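Local coordinates for putative exported protein (Aeromonas hydrophila, PDB 3OD9), which probably inhibits invertebrate-type (i-type) lysozyme in the periplasm and also binds metal ions, at residues K65-N70 and D117-L122; P75-V80 and D93-N98. All coordinates share one frame; numbering follows the deposited sequence.

Contact 1 of 2, residues K65-N70 and D117-L122; sequences KLLDLN and DVIQAL. With NA (sodium ion), chain E.
Leu67 and Leu69 reach from the end of strand 60-67 and its following turn to Ile119 and Leu122, on the short C-terminal helix that lies against one sheet of this two-sheet, all-antiparallel beta protein. The contact is wholly apolar, with no hydrogen bond running between 65-70 and 117-122. Ile119 sits at its middle and offers two branches. With CG1 anti to its carbonyl carbon (chi1 -67°), the CG1-CD1 arm goes to Leu67, and CD1 rests 3.7 Å from CD1 of one of the two Leu67 conformers; the shorter branch, CG2, meets Leu69 CD2 at 3.9 Å. Both leucine side chains cross the isoleucine at about a right angle. Leu69 is forked too: while CD2 takes Ile119, its CD1 lies 4.2 Å from Leu122 CB. All three leucines also lean on Ile78; Leu69 and Leu122 are buried, while Leu67 is exposed.

Past the strand, the backbone turns round a sodium ion in a loop whose Asp68-Asn70-Asp72 spacing recalls the DxDxDG loops of EF-hand-like sites. Asp68 OD1 binds the ion at 2.5 Å and Asn70 OD1 at 2.4 Å; Leu69, between them, faces the helix. Asp72, Gln74 O and Glu76 complete the site, known also to take magnesium, and Lys73 N holds the other Asp68 oxygen, OD2.

The helix begins with Asp117 as N-cap: its OD1 accepts a nearly straight bond (171°) from Gln120 N at 3.0 Å, met from well above the carboxylate plane.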
loop_
_atom_site.group_PDB
_atom_site.type_symbol
_atom_site.label_atom_id
_atom_site.label_comp_id
_atom_site.label_asym_id
_atom_site.label_seq_id
_atom_site.Cartn_x
_atom_site.Cartn_y
_atom_site.Cartn_z
ATOM N N LYS A 65 3.974 -17.847 -1.311
ATOM C CA LYS A 65 4.073 -19.048 -0.490
ATOM C C LYS A 65 3.570 -18.800 0.924
ATOM O O LYS A 65 3.773 -17.716 1.473
ATOM C CB LYS A 65 5.521 -19.556 -0.434
ATOM C CG LYS A 65 6.070 -20.002 -1.774
ATOM C CD LYS A 65 7.505 -20.508 -1.659
ATOM C CE LYS A 65 7.894 -21.347 -2.878
ATOM N NZ LYS A 65 9.346 -21.661 -2.939
ATOM N N LEU A 66 2.919 -19.801 1.511
ATOM C CA LEU A 66 2.532 -19.746 2.912
ATOM C C LEU A 66 3.319 -20.811 3.652
ATOM O O LEU A 66 2.993 -21.999 3.590
ATOM C CB LEU A 66 1.022 -19.972 3.083
ATOM C CG LEU A 66 0.112 -18.859 2.527
ATOM C CD1 LEU A 66 -1.365 -19.267 2.658
ATOM C CD2 LEU A 66 0.371 -17.504 3.196
ATOM N N LEU A 67 4.372 -20.385 4.333
ATOM C CA LEU A 67 5.264 -21.308 5.028
ATOM C C LEU A 67 5.653 -20.739 6.374
ATOM O O LEU A 67 5.885 -19.536 6.502
ATOM C CB LEU A 67 6.540 -21.575 4.221
ATOM C CG LEU A 67 6.469 -22.389 2.933
ATOM C CD1 LEU A 67 7.792 -22.275 2.180
ATOM C CD2 LEU A 67 6.136 -23.857 3.234
ATOM N N ASP A 68 5.713 -21.610 7.380
ATOM C CA ASP A 68 6.148 -21.218 8.716
ATOM C C ASP A 68 7.672 -21.028 8.737
ATOM O O ASP A 68 8.435 -21.999 8.602
ATOM C CB ASP A 68 5.743 -22.296 9.725
ATOM C CG ASP A 68 6.166 -21.971 11.144
ATOM O OD1 ASP A 68 6.590 -20.831 11.412
ATOM O OD2 ASP A 68 6.077 -22.865 12.007
ATOM N N LEU A 69 8.112 -19.779 8.897
ATOM C CA LEU A 69 9.539 -19.456 8.910
ATOM C C LEU A 69 10.101 -19.308 10.317
ATOM O O LEU A 69 11.303 -19.480 10.531
ATOM C CB LEU A 69 9.799 -18.151 8.150
ATOM C CG LEU A 69 9.342 -18.116 6.689
ATOM C CD1 LEU A 69 9.599 -16.753 6.043
ATOM C CD2 LEU A 69 10.037 -19.236 5.923
ATOM N N ASN A 70 9.247 -18.960 11.276
ATOM C CA ASN A 70 9.736 -18.638 12.615
ATOM C C ASN A 70 9.413 -19.685 13.677
ATOM O O ASN A 70 9.758 -19.503 14.840
ATOM C CB ASN A 70 9.258 -17.247 13.061
ATOM C CG ASN A 70 7.760 -17.165 13.217
ATOM O OD1 ASN A 70 7.071 -18.173 13.114
ATOM N ND2 ASN A 70 7.243 -15.966 13.451
ATOM N N ASP A 117 18.483 -20.899 -2.300
ATOM C CA ASP A 117 17.381 -21.292 -1.432
ATOM C C ASP A 117 16.760 -20.052 -0.808
ATOM O O ASP A 117 17.255 -19.548 0.199
ATOM C CB ASP A 117 17.899 -22.215 -0.333
ATOM C CG ASP A 117 16.786 -22.900 0.431
ATOM O OD1 ASP A 117 15.665 -22.351 0.472
ATOM O OD2 ASP A 117 17.040 -23.989 0.994
ATOM N N VAL A 118 15.678 -19.558 -1.404
ATOM C CA VAL A 118 15.049 -18.323 -0.934
ATOM C C VAL A 118 14.501 -18.465 0.482
ATOM O O VAL A 118 14.628 -17.559 1.308
ATOM C CB VAL A 118 13.915 -17.873 -1.873
ATOM C CG1 VAL A 118 13.187 -16.667 -1.292
ATOM C CG2 VAL A 118 14.472 -17.556 -3.258
ATOM N N ILE A 119 13.896 -19.611 0.758
ATOM C CA ILE A 119 13.310 -19.855 2.068
ATOM C C ILE A 119 14.387 -19.890 3.151
ATOM O O ILE A 119 14.233 -19.276 4.206
ATOM C CB ILE A 119 12.457 -21.141 2.063
ATOM C CG1 ILE A 119 11.227 -20.930 1.173
ATOM C CG2 ILE A 119 12.052 -21.550 3.478
ATOM C CD1 ILE A 119 10.384 -19.705 1.546
ATOM N N GLN A 120 15.488 -20.586 2.888
ATOM C CA GLN A 120 16.576 -20.621 3.854
ATOM C C GLN A 120 17.149 -19.221 4.068
ATOM O O GLN A 120 17.473 -18.841 5.193
ATOM C CB GLN A 120 17.679 -21.580 3.407
ATOM C CG GLN A 120 18.714 -21.850 4.486
ATOM C CD GLN A 120 18.101 -22.448 5.741
ATOM O OE1 GLN A 120 17.195 -23.281 5.670
ATOM N NE2 GLN A 120 18.593 -22.024 6.901
ATOM N N ALA A 121 17.263 -18.450 2.988
ATOM C CA ALA A 121 17.774 -17.086 3.079
ATOM C C ALA A 121 16.872 -16.221 3.952
ATOM O O ALA A 121 17.349 -15.407 4.743
ATOM C CB ALA A 121 17.920 -16.478 1.694
ATOM N N LEU A 122 15.562 -16.405 3.810
ATOM C CA LEU A 122 14.604 -15.645 4.595
ATOM C C LEU A 122 14.625 -16.041 6.068
ATOM O O LEU A 122 14.264 -15.243 6.936
ATOM C CB LEU A 122 13.200 -15.804 4.018
ATOM C CG LEU A 122 12.948 -14.973 2.763
ATOM C CD1 LEU A 122 11.649 -15.411 2.111
ATOM C CD2 LEU A 122 12.923 -13.486 3.107
HETATM NA NA NA E . 5.284 -18.722 11.592
#

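Contact 2 of 2, residues P75-V80 and D93-N98; sequences PELIVV and DAFTLN. With NA (sodium ion), chain E.
Glu76 and Thr96 lie next to each other at the open end of an antiparallel beta hairpin, strands 76-82 and 90-98, with their side chains pointing the same way. Thr96 CG2 lies against the glutamate chain, 3.6 Å from Glu76 OE2. Glu76 is bent at chi2 (62°), which folds its carboxylate round to the sodium ion; both oxygens bind it, OE1 at 2.6 Å and OE2 at 2.5 Å. OE1 also accepts from Leu69 N, tying the carboxylate to the metal loop.

Further along, the side chains alternate between the faces. Ile78 and Ala94, a non-hydrogen-bonded pair, turn to the face occupied by Leu69, and Ile78 CG1 touches the Ala94 methyl. Leu77, Val79 and Phe95 turn the other way, into the core between the two sheets, where Tyr32 and Val34 of strand 30-37 meet them. Asp93 shares this face, its carboxylate held by Tyr32 OH and His108 ND1. The Phe95 ring is approached at its edge: Val79 CG2 stands 4.1 Å from CE2, and Leu77 O lies near the ring plane, close to CD2. Leu97 swings its end back over the neighbouring strand, placing CD2 3.9 Å from Leu77 CB; its chi1 of 10° is nearly eclipsed, suggesting some strain.

Leu77 and Phe95 exchange two backbone bonds, each 2.9 Å between N and O, and Val79 and Asp93 exchange another pair. Beyond Glu76 the strands part and water takes over: one molecule donates to both Pro75 O and Leu97 O, and a second accepts from Leu97 N beside Glu76 OE2. Two-oxygen binding of a cation, with a backbone N-H on OE1, is consistent with an ionised Glu76 carboxylate, whose charge the metal would partly offset.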
loop_
_atom_site.group_PDB
_atom_site.type_symbol
_atom_site.label_atom_id
_atom_site.label_comp_id
_atom_site.label_asym_id
_atom_site.label_seq_id
_atom_site.Cartn_x
_atom_site.Cartn_y
_atom_site.Cartn_z
ATOM N N PRO A 75 1.713 -19.990 9.090
ATOM C CA PRO A 75 2.529 -19.586 7.939
ATOM C C PRO A 75 2.808 -18.087 7.901
ATOM O O PRO A 75 1.916 -17.275 8.196
ATOM C CB PRO A 75 1.652 -19.966 6.745
ATOM C CG PRO A 75 0.249 -19.856 7.277
ATOM C CD PRO A 75 0.339 -20.353 8.704
ATOM N N GLU A 76 4.042 -17.732 7.551
ATOM C CA GLU A 76 4.342 -16.392 7.058
ATOM C C GLU A 76 3.973 -16.370 5.578
ATOM O O GLU A 76 3.882 -17.425 4.927
ATOM C CB GLU A 76 5.830 -16.065 7.221
ATOM C CG GLU A 76 6.209 -15.589 8.607
ATOM C CD GLU A 76 5.955 -16.635 9.663
ATOM O OE1 GLU A 76 6.627 -17.693 9.635
ATOM O OE2 GLU A 76 5.060 -16.418 10.519
ATOM N N LEU A 77 3.725 -15.172 5.057
ATOM C CA LEU A 77 3.546 -14.980 3.622
ATOM C C LEU A 77 4.890 -14.629 3.000
ATOM O O LEU A 77 5.564 -13.694 3.442
ATOM C CB LEU A 77 2.547 -13.854 3.330
ATOM C CG LEU A 77 2.423 -13.432 1.857
ATOM C CD1 LEU A 77 1.802 -14.535 0.999
ATOM C CD2 LEU A 77 1.642 -12.116 1.730
ATOM N N ILE A 78 5.265 -15.367 1.965
ATOM C CA ILE A 78 6.463 -15.055 1.196
ATOM C C ILE A 78 6.077 -14.617 -0.203
ATOM O O ILE A 78 5.360 -15.334 -0.915
ATOM C CB ILE A 78 7.410 -16.254 1.109
ATOM C CG1 ILE A 78 7.860 -16.649 2.512
ATOM C CG2 ILE A 78 8.608 -15.918 0.220
ATOM C CD1 ILE A 78 7.040 -17.746 3.122
ATOM N N VAL A 79 6.530 -13.429 -0.583
ATOM C CA VAL A 79 6.316 -12.911 -1.929
ATOM C C VAL A 79 7.655 -12.966 -2.647
ATOM O O VAL A 79 8.607 -12.287 -2.258
ATOM C CB VAL A 79 5.804 -11.458 -1.896
ATOM C CG1 VAL A 79 5.591 -10.929 -3.316
ATOM C CG2 VAL A 79 4.519 -11.374 -1.061
ATOM N N VAL A 80 7.733 -13.789 -3.687
ATOM C CA VAL A 80 8.978 -13.963 -4.429
ATOM C C VAL A 80 8.890 -13.169 -5.719
ATOM O O VAL A 80 7.910 -13.271 -6.457
ATOM C CB VAL A 80 9.259 -15.457 -4.752
ATOM C CG1 VAL A 80 10.593 -15.608 -5.487
ATOM C CG2 VAL A 80 9.232 -16.304 -3.480
ATOM N N ASP A 93 10.185 -10.943 -0.003
ATOM C CA ASP A 93 9.825 -10.415 1.296
ATOM C C ASP A 93 8.978 -11.433 2.022
ATOM O O ASP A 93 8.149 -12.106 1.407
ATOM C CB ASP A 93 9.039 -9.124 1.119
ATOM C CG ASP A 93 9.861 -8.047 0.467
ATOM O OD1 ASP A 93 10.828 -7.596 1.106
ATOM O OD2 ASP A 93 9.542 -7.645 -0.675
ATOM N N ALA A 94 9.171 -11.539 3.335
ATOM C CA ALA A 94 8.318 -12.383 4.171
ATOM C C ALA A 94 7.605 -11.489 5.178
ATOM O O ALA A 94 8.192 -10.500 5.669
ATOM C CB ALA A 94 9.137 -13.437 4.895
ATOM N N PHE A 95 6.362 -11.860 5.491
ATOM C CA PHE A 95 5.530 -11.125 6.429
ATOM C C PHE A 95 4.940 -12.092 7.429
ATOM O O PHE A 95 4.484 -13.173 7.054
ATOM C CB PHE A 95 4.374 -10.421 5.703
ATOM C CG PHE A 95 4.824 -9.532 4.584
ATOM C CD1 PHE A 95 5.044 -8.186 4.801
ATOM C CD2 PHE A 95 5.060 -10.051 3.317
ATOM C CE1 PHE A 95 5.485 -7.368 3.776
ATOM C CE2 PHE A 95 5.498 -9.238 2.284
ATOM C CZ PHE A 95 5.714 -7.896 2.512
ATOM N N THR A 96 4.925 -11.701 8.698
ATOM C CA THR A 96 4.054 -12.363 9.647
ATOM C C THR A 96 2.642 -11.786 9.515
ATOM O O THR A 96 2.448 -10.584 9.271
ATOM C CB THR A 96 4.568 -12.239 11.083
ATOM O OG1 THR A 96 4.775 -10.855 11.401
ATOM C CG2 THR A 96 5.889 -12.982 11.234
ATOM N N LEU A 97 1.646 -12.645 9.671
ATOM C CA LEU A 97 0.262 -12.212 9.587
ATOM C C LEU A 97 -0.563 -13.181 10.410
ATOM O O LEU A 97 -0.721 -14.341 10.045
ATOM C CB LEU A 97 -0.248 -12.106 8.136
ATOM C CG LEU A 97 0.535 -12.621 6.930
ATOM C CD1 LEU A 97 0.838 -14.116 7.049
ATOM C CD2 LEU A 97 -0.207 -12.334 5.630
ATOM N N ASN A 98 -1.038 -12.716 11.557
ATOM C CA ASN A 98 -1.771 -13.592 12.455
ATOM C C ASN A 98 -2.753 -12.786 13.286
ATOM O O ASN A 98 -2.690 -11.562 13.306
ATOM C CB ASN A 98 -0.798 -14.410 13.322
ATOM C CG ASN A 98 0.055 -13.541 14.216
ATOM O OD1 ASN A 98 -0.466 -12.806 15.047
ATOM N ND2 ASN A 98 1.380 -13.631 14.063
HETATM NA NA NA E . 5.284 -18.722 11.592
HETATM O O HOH W 1 -0.589 -17.049 9.537
HETATM O O HOH W 2 2.580 -15.354 10.196
#

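Overall arrangement
The centres of the two contacts are 8 Å apart, and contact 2 is nested along the chain inside the loop that contact 1 closes. They meet in one four-stranded antiparallel sheet, where strands 60-67 and 76-82 are neighbours and strand 90-98 follows. The hairpin of contact 2 precedes the C-terminal helix in sequence, and the helix comes back to pack on this sheet. Both contacts share the same sodium ion, which sits in the turn joining strands 60-67 and 76-82, with ligands from Asp68 to Glu76. One face of contact 2 looks to the other sheet; its opposite face, with Ile78 and Ala94, meets Leu69 of contact 1, Leu69 CD1 lying 3.5 Å from Ala94 CB.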